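PDB 6TZ0: viral structural protein 4 from Bombyx mori cytoplasmic polyhedrosis virus, which binds GTP and, packed against the viral RNA-dependent RNA polymerase, probably serves as its nucleotide-binding partner in transcription of the double-stranded RNA genome. Local coordinates for residues M55-H59 and A137-M141; G65-R71 and Q174-Y178; Q376-S382 and P482-E488. One frame throughout, in Å; residues are numbered along the deposited sequence.

Contact 1. Residues M55-H59 and A137-M141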
loop_
_atom_site.group_PDB
_atom_site.type_symbol
_atom_site.label_atom_id
_atom_site.label_comp_id
_atom_site.label_asym_id
_atom_site.label_seq_id
_atom_site.Cartn_x
_atom_site.Cartn_y
_atom_site.Cartn_z
ATOM N N MET B 55 -29.701 13.749 -30.822
ATOM C CA MET B 55 -30.061 12.360 -30.552
ATOM C C MET B 55 -29.092 11.709 -29.571
ATOM O O MET B 55 -29.514 10.965 -28.676
ATOM C CB MET B 55 -30.102 11.589 -31.869
ATOM C CG MET B 55 -30.544 10.149 -31.775
ATOM S SD MET B 55 -32.256 9.929 -31.314
ATOM C CE MET B 55 -33.062 10.405 -32.835
ATOM N N LEU B 56 -27.794 12.005 -29.702
ATOM C CA LEU B 56 -26.799 11.443 -28.792
ATOM C C LEU B 56 -26.958 11.971 -27.375
ATOM O O LEU B 56 -26.800 11.213 -26.412
ATOM C CB LEU B 56 -25.390 11.732 -29.297
ATOM C CG LEU B 56 -24.863 10.851 -30.417
ATOM C CD1 LEU B 56 -23.539 11.377 -30.887
ATOM C CD2 LEU B 56 -24.703 9.457 -29.880
ATOM N N ALA B 57 -27.265 13.263 -27.226
ATOM C CA ALA B 57 -27.498 13.809 -25.893
ATOM C C ALA B 57 -28.740 13.203 -25.253
ATOM O O ALA B 57 -28.739 12.898 -24.049
ATOM C CB ALA B 57 -27.611 15.327 -25.964
ATOM N N LYS B 58 -29.792 12.980 -26.053
ATOM C CA LYS B 58 -30.998 12.335 -25.535
ATOM C C LYS B 58 -30.730 10.904 -25.083
ATOM O O LYS B 58 -31.198 10.493 -24.016
ATOM C CB LYS B 58 -32.104 12.350 -26.586
ATOM C CG LYS B 58 -33.390 11.701 -26.113
ATOM C CD LYS B 58 -34.478 11.755 -27.159
ATOM C CE LYS B 58 -34.213 10.756 -28.269
ATOM N NZ LYS B 58 -35.338 10.682 -29.239
ATOM N N HIS B 59 -29.970 10.132 -25.866
ATOM C CA HIS B 59 -29.706 8.756 -25.453
ATOM C C HIS B 59 -28.731 8.682 -24.288
ATOM O O HIS B 59 -28.806 7.747 -23.487
ATOM C CB HIS B 59 -29.160 7.909 -26.599
ATOM C CG HIS B 59 -30.111 7.735 -27.736
ATOM N ND1 HIS B 59 -31.369 7.202 -27.576
ATOM C CD2 HIS B 59 -29.948 7.915 -29.066
ATOM C CE1 HIS B 59 -31.967 7.133 -28.750
ATOM N NE2 HIS B 59 -31.124 7.555 -29.672
ATOM N N ALA B 137 -32.446 2.222 -28.679
ATOM C CA ALA B 137 -31.750 3.455 -29.019
ATOM C C ALA B 137 -30.939 3.305 -30.298
ATOM O O ALA B 137 -30.859 4.240 -31.106
ATOM C CB ALA B 137 -30.849 3.866 -27.860
ATOM N N LEU B 138 -30.344 2.130 -30.504
ATOM C CA LEU B 138 -29.607 1.876 -31.732
ATOM C C LEU B 138 -30.530 1.792 -32.940
ATOM O O LEU B 138 -30.140 2.213 -34.030
ATOM C CB LEU B 138 -28.778 0.602 -31.592
ATOM C CG LEU B 138 -27.613 0.676 -30.606
ATOM C CD1 LEU B 138 -26.961 -0.674 -30.438
ATOM C CD2 LEU B 138 -26.591 1.700 -31.048
ATOM N N THR B 139 -31.758 1.287 -32.771
ATOM C CA THR B 139 -32.717 1.317 -33.871
ATOM C C THR B 139 -33.141 2.737 -34.208
ATOM O O THR B 139 -33.325 3.070 -35.384
ATOM C CB THR B 139 -33.953 0.481 -33.550
ATOM O OG1 THR B 139 -34.514 0.900 -32.301
ATOM C CG2 THR B 139 -33.628 -0.990 -33.523
ATOM N N GLU B 140 -33.313 3.582 -33.190
ATOM C CA GLU B 140 -33.680 4.974 -33.438
ATOM C C GLU B 140 -32.566 5.727 -34.164
ATOM O O GLU B 140 -32.821 6.444 -35.146
ATOM C CB GLU B 140 -34.031 5.641 -32.111
ATOM C CG GLU B 140 -34.524 7.057 -32.215
ATOM C CD GLU B 140 -34.945 7.606 -30.872
ATOM O OE1 GLU B 140 -34.872 6.854 -29.878
ATOM O OE2 GLU B 140 -35.341 8.787 -30.801
ATOM N N MET B 141 -31.319 5.536 -33.721
ATOM C CA MET B 141 -30.175 6.125 -34.410
ATOM C C MET B 141 -30.003 5.555 -35.815
ATOM O O MET B 141 -29.604 6.282 -36.732
ATOM C CB MET B 141 -28.910 5.910 -33.576
ATOM C CG MET B 141 -27.653 6.541 -34.155
ATOM S SD MET B 141 -27.671 8.334 -34.196
ATOM C CE MET B 141 -27.261 8.686 -32.500
#
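Segments 55-59 and 137-141 are helical and run almost antiparallel, their axes 171° apart and 11.2 Å at closest approach, so that Met55 stands opposite Met141 and His59 opposite Ala137. This wide spacing is filled largely by long side chains. The two methionine chains lie alongside, running in opposing senses. Both are bent at chi2 and chi3, which brings Met141 CE back against its neighbours, 3.7 Å from both Met55 CG and Leu56 CD2. Thioether chains suit the place because they are flexible and apolar and can curl to fit. The sulfur end of Met55 rests on Glu140 instead, with Met55 SD 3.3 Å from Glu140 OE2. Around these two helices the N-terminal region forms a small helical assembly, in which helix 70-79 packs on both partners, Ile77 meeting Leu56, Met76 meeting Met141 and Tyr73 meeting Ala137. At the His59 end the small Ala137 leaves room for an imidazole, and its CB sits over one ring face in a CH-pi contact, 3.7 Å from the ring centroid. Glu140 comes to the same ring from the edge: its OE1 lies in the ring plane, 3.1 Å from His59 CE1, with the carboxylate turned 88° against the ring. With CG anti to the backbone N (chi1 -176°) and the chain extended beyond it, the carboxylate reaches across to helix 41-60. There OE2 forms a salt bridge with Lys58 NZ, whose chain arrives at about a right angle on the exposed flank.

Contact 2. Residues G65-R71 and Q174-Y178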
loop_
_atom_site.group_PDB
_atom_site.type_symbol
_atom_site.label_atom_id
_atom_site.label_comp_id
_atom_site.label_asym_id
_atom_site.label_seq_id
_atom_site.Cartn_x
_atom_site.Cartn_y
_atom_site.Cartn_z
ATOM N N GLY B 65 -25.263 9.123 -17.981
ATOM C CA GLY B 65 -24.377 9.931 -18.794
ATOM C C GLY B 65 -23.485 9.169 -19.748
ATOM O O GLY B 65 -22.528 9.748 -20.268
ATOM N N THR B 66 -23.765 7.893 -20.002
ATOM C CA THR B 66 -22.937 7.061 -20.864
ATOM C C THR B 66 -23.753 6.517 -22.028
ATOM O O THR B 66 -24.982 6.564 -22.033
ATOM C CB THR B 66 -22.317 5.886 -20.095
ATOM O OG1 THR B 66 -23.359 5.060 -19.564
ATOM C CG2 THR B 66 -21.436 6.370 -18.972
ATOM N N LEU B 67 -23.042 5.978 -23.014
ATOM C CA LEU B 67 -23.648 5.300 -24.148
ATOM C C LEU B 67 -23.419 3.799 -24.028
ATOM O O LEU B 67 -22.352 3.359 -23.595
ATOM C CB LEU B 67 -23.079 5.826 -25.465
ATOM C CG LEU B 67 -23.424 7.285 -25.743
ATOM C CD1 LEU B 67 -22.668 7.794 -26.946
ATOM C CD2 LEU B 67 -24.913 7.453 -25.940
ATOM N N ILE B 68 -24.423 3.017 -24.422
ATOM C CA ILE B 68 -24.463 1.604 -24.056
ATOM C C ILE B 68 -23.578 0.754 -24.970
ATOM O O ILE B 68 -23.117 -0.322 -24.574
ATOM C CB ILE B 68 -25.933 1.145 -24.031
ATOM C CG1 ILE B 68 -26.710 2.024 -23.061
ATOM C CG2 ILE B 68 -26.103 -0.289 -23.544
ATOM C CD1 ILE B 68 -26.192 1.938 -21.642
ATOM N N ASN B 69 -23.261 1.219 -26.173
ATOM C CA ASN B 69 -22.289 0.518 -27.012
ATOM C C ASN B 69 -21.599 1.552 -27.877
ATOM O O ASN B 69 -22.001 1.793 -29.020
ATOM C CB ASN B 69 -22.952 -0.566 -27.861
ATOM C CG ASN B 69 -21.957 -1.545 -28.448
ATOM O OD1 ASN B 69 -20.749 -1.393 -28.293
ATOM N ND2 ASN B 69 -22.465 -2.573 -29.107
ATOM N N PRO B 70 -20.543 2.191 -27.360
ATOM C CA PRO B 70 -19.911 3.289 -28.105
ATOM C C PRO B 70 -19.185 2.859 -29.368
ATOM O O PRO B 70 -19.040 3.689 -30.270
ATOM C CB PRO B 70 -18.949 3.899 -27.078
ATOM C CG PRO B 70 -18.691 2.816 -26.107
ATOM C CD PRO B 70 -19.954 2.027 -26.021
ATOM N N ARG B 71 -18.756 1.599 -29.487
ATOM C CA ARG B 71 -18.205 1.143 -30.759
ATOM C C ARG B 71 -19.290 1.053 -31.825
ATOM O O ARG B 71 -19.061 1.418 -32.984
ATOM C CB ARG B 71 -17.499 -0.203 -30.586
ATOM C CG ARG B 71 -16.826 -0.691 -31.856
ATOM C CD ARG B 71 -15.953 -1.915 -31.667
ATOM N NE ARG B 71 -16.685 -3.067 -31.161
ATOM C CZ ARG B 71 -16.339 -3.748 -30.073
ATOM N NH1 ARG B 71 -17.062 -4.783 -29.674
ATOM N NH2 ARG B 71 -15.241 -3.420 -29.409
ATOM N N GLN B 174 -16.701 9.749 -25.298
ATOM C CA GLN B 174 -16.900 8.305 -25.339
ATOM C C GLN B 174 -16.766 7.767 -26.757
ATOM O O GLN B 174 -16.322 6.631 -26.948
ATOM C CB GLN B 174 -18.268 7.962 -24.760
ATOM C CG GLN B 174 -18.402 8.344 -23.305
ATOM C CD GLN B 174 -19.811 8.234 -22.789
ATOM O OE1 GLN B 174 -20.709 7.779 -23.486
ATOM N NE2 GLN B 174 -20.027 8.723 -21.582
ATOM N N LEU B 175 -17.137 8.566 -27.758
ATOM C CA LEU B 175 -17.004 8.130 -29.145
ATOM C C LEU B 175 -15.587 8.247 -29.694
ATOM O O LEU B 175 -15.281 7.575 -30.683
ATOM C CB LEU B 175 -17.935 8.930 -30.049
ATOM C CG LEU B 175 -19.422 8.738 -29.810
ATOM C CD1 LEU B 175 -20.176 9.683 -30.701
ATOM C CD2 LEU B 175 -19.803 7.310 -30.075
ATOM N N ILE B 176 -14.744 9.109 -29.112
ATOM C CA ILE B 176 -13.381 9.314 -29.623
ATOM C C ILE B 176 -12.554 8.035 -29.548
ATOM O O ILE B 176 -11.767 7.739 -30.456
ATOM C CB ILE B 176 -12.694 10.481 -28.872
ATOM C CG1 ILE B 176 -13.338 11.814 -29.217
ATOM C CG2 ILE B 176 -11.220 10.607 -29.205
ATOM C CD1 ILE B 176 -12.909 12.932 -28.299
ATOM N N ALA B 177 -12.768 7.219 -28.517
ATOM C CA ALA B 177 -11.964 6.022 -28.295
ATOM C C ALA B 177 -12.186 4.926 -29.331
ATOM O O ALA B 177 -11.387 3.988 -29.388
ATOM C CB ALA B 177 -12.249 5.460 -26.908
ATOM N N TYR B 178 -13.240 5.011 -30.139
ATOM C CA TYR B 178 -13.563 3.972 -31.107
ATOM C C TYR B 178 -13.676 4.553 -32.509
ATOM O O TYR B 178 -14.440 4.059 -33.338
ATOM C CB TYR B 178 -14.847 3.254 -30.712
ATOM C CG TYR B 178 -14.719 2.535 -29.398
ATOM C CD1 TYR B 178 -14.132 1.281 -29.328
ATOM C CD2 TYR B 178 -15.158 3.121 -28.221
ATOM C CE1 TYR B 178 -14.004 0.624 -28.125
ATOM C CE2 TYR B 178 -15.032 2.474 -27.017
ATOM C CZ TYR B 178 -14.455 1.226 -26.974
ATOM O OH TYR B 178 -14.332 0.576 -25.772
#
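Gly65 opens the segment by presenting its carbonyl to Gln174: NE2 donates to Gly65 O at 3.0 Å, in the carbonyl plane and on a lone pair, with an N-H...O angle of 150°. Gly65 has a positive phi (74°), a conformation glycine adopts easily. Thr66 follows with its backbone beside the same amide, Thr66 CA lying 3.4 Å from Gln174 NE2, while its hydroxyl turns to His63 O. The backbone N of Leu67 gives a weak hydrogen bond to Gln174 OE1. Its isobutyl group leans toward Leu175, Leu67 CD1 lying 4.3 Å from Leu175 CD2. Beyond Asn69, the N-cap of helix 70-79, comes Pro70, well suited to a first helical turn because N-H groups there have no carbonyl of the helix to bond, so its missing N-H costs nothing. Its CG meets Tyr178 CE2 at 3.8 Å. Arg71 continues along that ring: its backbone N lies above one face, nearer the edge than the centre, and Arg71 CB is 3.9 Å from Tyr178 CD1, the aliphatic base of a long side chain packing on an aromatic. The RNA-dependent RNA polymerase chain borders the same surface, its Gln939 packing on Pro70 and its Leu943 on Tyr178. Since Gln174 is extended beyond CG (chi2 170°), its buried amide reaches the loop and mimics a peptide group, a pairing consistent with its modelled orientation, the second bond being weak.

Contact 3. Residues Q376-S382 and P482-E488; sequences QVVGHLS and PRTLIVE
The His380 ring meets Glu488 at its edge, His380 NE2 donating to Glu488 OE2 at 3.0 Å; the carboxylate, turned 75° from the ring, is approached from above its plane, and Ile486 O lies obliquely to the imidazole. At the other end the Arg483 guanidinium gives Gln376 OE1 only a weak, bent bond; its stronger partners are the carbonyls of Val344 and Val339. Between these ends two parallel strands pair, axes 17° apart, through Gly379 N to Thr484 O and Ile486 N to Gly379 O, both 2.8 Å. Gly379, lacking a side chain, lets Leu485 CD2 lie 3.9 Å from its CA. With its hydroxyl between backbone N and carbonyl carbon (chi1 62°), Thr484 donates OG1 to Val377 O. Branched Val378 and Ile486 pack on the face under helix 359-374, Val378 CG1 to Ile486 CD1 3.8 Å. Strand 378-381 is the edge of a five-stranded parallel sheet, and strand 484-489 is flanked by 347-353, which leads to a P-loop, as in P-loop nucleotide-binding folds. The bond from His380 would steady the Glu488 carboxylate, which lies beside Thr360 and Lys359; these bind GTP in this protein, although none is bound to this chain here, and Glu488 may contribute to that site.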
loop_
_atom_site.group_PDB
_atom_site.type_symbol
_atom_site.label_atom_id
_atom_site.label_comp_id
_atom_site.label_asym_id
_atom_site.label_seq_id
_atom_site.Cartn_x
_atom_site.Cartn_y
_atom_site.Cartn_z
ATOM N N GLN B 376 -7.297 39.889 3.987
ATOM C CA GLN B 376 -6.355 39.434 4.993
ATOM C C GLN B 376 -4.972 39.989 4.681
ATOM O O GLN B 376 -4.731 40.563 3.618
ATOM C CB GLN B 376 -6.316 37.905 5.054
ATOM C CG GLN B 376 -7.651 37.278 5.384
ATOM C CD GLN B 376 -7.573 35.773 5.521
ATOM O OE1 GLN B 376 -6.502 35.188 5.437
ATOM N NE2 GLN B 376 -8.718 35.137 5.703
ATOM N N VAL B 377 -4.064 39.815 5.625
ATOM C CA VAL B 377 -2.681 40.251 5.470
ATOM C C VAL B 377 -1.889 39.127 4.821
ATOM O O VAL B 377 -1.907 37.987 5.299
ATOM C CB VAL B 377 -2.078 40.641 6.829
ATOM C CG1 VAL B 377 -0.604 40.968 6.692
ATOM C CG2 VAL B 377 -2.827 41.815 7.410
ATOM N N VAL B 378 -1.190 39.441 3.733
ATOM C CA VAL B 378 -0.381 38.473 3.003
ATOM C C VAL B 378 1.082 38.835 3.195
ATOM O O VAL B 378 1.492 39.964 2.906
ATOM C CB VAL B 378 -0.745 38.439 1.511
ATOM C CG1 VAL B 378 0.180 37.494 0.768
ATOM C CG2 VAL B 378 -2.188 38.018 1.322
ATOM N N GLY B 379 1.870 37.881 3.677
ATOM C CA GLY B 379 3.303 38.061 3.768
ATOM C C GLY B 379 4.028 37.535 2.542
ATOM O O GLY B 379 3.583 36.600 1.886
ATOM N N HIS B 380 5.169 38.149 2.239
ATOM C CA HIS B 380 5.922 37.793 1.038
ATOM C C HIS B 380 7.412 37.843 1.356
ATOM O O HIS B 380 7.997 38.925 1.428
ATOM C CB HIS B 380 5.566 38.712 -0.119
ATOM C CG HIS B 380 6.354 38.445 -1.359
ATOM N ND1 HIS B 380 7.475 39.171 -1.696
ATOM C CD2 HIS B 380 6.221 37.496 -2.313
ATOM C CE1 HIS B 380 7.975 38.705 -2.825
ATOM N NE2 HIS B 380 7.237 37.685 -3.217
ATOM N N LEU B 381 8.013 36.671 1.537
ATOM C CA LEU B 381 9.457 36.553 1.661
ATOM C C LEU B 381 10.081 36.418 0.282
ATOM O O LEU B 381 9.540 35.739 -0.593
ATOM C CB LEU B 381 9.841 35.345 2.512
ATOM C CG LEU B 381 9.467 35.356 3.989
ATOM C CD1 LEU B 381 9.825 34.034 4.616
ATOM C CD2 LEU B 381 10.168 36.486 4.704
ATOM N N SER B 382 11.230 37.059 0.094
ATOM C CA SER B 382 11.966 36.941 -1.152
ATOM C C SER B 382 12.663 35.590 -1.233
ATOM O O SER B 382 12.626 34.777 -0.309
ATOM C CB SER B 382 12.984 38.064 -1.284
ATOM O OG SER B 382 13.753 37.886 -2.457
ATOM N N PRO B 482 2.268 36.882 9.442
ATOM C CA PRO B 482 0.928 36.813 8.856
ATOM C C PRO B 482 0.505 35.383 8.568
ATOM O O PRO B 482 1.319 34.462 8.491
ATOM C CB PRO B 482 1.063 37.623 7.567
ATOM C CG PRO B 482 2.181 38.525 7.818
ATOM C CD PRO B 482 3.146 37.760 8.653
ATOM N N ARG B 483 -0.807 35.214 8.426
ATOM C CA ARG B 483 -1.381 33.883 8.260
ATOM C C ARG B 483 -1.054 33.298 6.891
ATOM O O ARG B 483 -0.687 32.122 6.779
ATOM C CB ARG B 483 -2.891 33.947 8.469
ATOM C CG ARG B 483 -3.568 32.639 8.225
ATOM C CD ARG B 483 -5.055 32.711 8.372
ATOM N NE ARG B 483 -5.646 31.425 8.037
ATOM C CZ ARG B 483 -6.025 31.086 6.812
ATOM N NH1 ARG B 483 -5.887 31.944 5.817
ATOM N NH2 ARG B 483 -6.553 29.896 6.585
ATOM N N THR B 484 -1.187 34.097 5.840
ATOM C CA THR B 484 -0.934 33.646 4.480
ATOM C C THR B 484 0.422 34.169 4.030
ATOM O O THR B 484 0.629 35.382 3.958
ATOM C CB THR B 484 -2.036 34.114 3.534
ATOM O OG1 THR B 484 -2.062 35.541 3.508
ATOM C CG2 THR B 484 -3.386 33.621 4.013
ATOM N N LEU B 485 1.339 33.253 3.730
ATOM C CA LEU B 485 2.670 33.586 3.248
ATOM C C LEU B 485 2.843 33.176 1.794
ATOM O O LEU B 485 2.231 32.218 1.318
ATOM C CB LEU B 485 3.760 32.900 4.069
ATOM C CG LEU B 485 4.057 33.353 5.489
ATOM C CD1 LEU B 485 5.055 32.406 6.118
ATOM C CD2 LEU B 485 4.601 34.766 5.486
ATOM N N ILE B 486 3.697 33.918 1.098
ATOM C CA ILE B 486 4.150 33.573 -0.241
ATOM C C ILE B 486 5.667 33.548 -0.190
ATOM O O ILE B 486 6.303 34.592 0.002
ATOM C CB ILE B 486 3.649 34.558 -1.301
ATOM C CG1 ILE B 486 2.133 34.463 -1.427
ATOM C CG2 ILE B 486 4.298 34.271 -2.636
ATOM C CD1 ILE B 486 1.545 35.560 -2.239
ATOM N N VAL B 487 6.247 32.365 -0.343
ATOM C CA VAL B 487 7.678 32.156 -0.179
ATOM C C VAL B 487 8.260 31.752 -1.524
ATOM O O VAL B 487 7.694 30.901 -2.219
ATOM C CB VAL B 487 7.959 31.087 0.893
ATOM C CG1 VAL B 487 9.441 30.863 1.057
ATOM C CG2 VAL B 487 7.330 31.487 2.211
ATOM N N GLU B 488 9.370 32.370 -1.901
ATOM C CA GLU B 488 10.063 32.055 -3.137
ATOM C C GLU B 488 11.238 31.125 -2.858
ATOM O O GLU B 488 11.830 31.138 -1.779
ATOM C CB GLU B 488 10.560 33.333 -3.799
ATOM C CG GLU B 488 9.486 34.328 -4.127
ATOM C CD GLU B 488 10.061 35.607 -4.687
ATOM O OE1 GLU B 488 11.301 35.715 -4.762
ATOM O OE2 GLU B 488 9.281 36.512 -5.034
#

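In the fold
Contacts 1 and 2 belong to one N-terminal helical region, with centres 12 Å apart and segments that alternate along the chain; Leu56 of contact 1 packs on both Leu67 and Leu175 of contact 2. Helix 70-79 links them, supplying part of contact 2 and packing on both helices of contact 1. Contact 2 is the more buried and lies against the polymerase, and one side-chain amide serves its loop, whereas contact 1 is partly buried, with apolar chains inside and a salt bridge at its flank. Contact 3, about 48 Å from contact 2 between centres, is also partly buried, at the edge strand of the parallel sheet; it relies on backbone bonds and, unlike the others, lies beside GTP-binding residues.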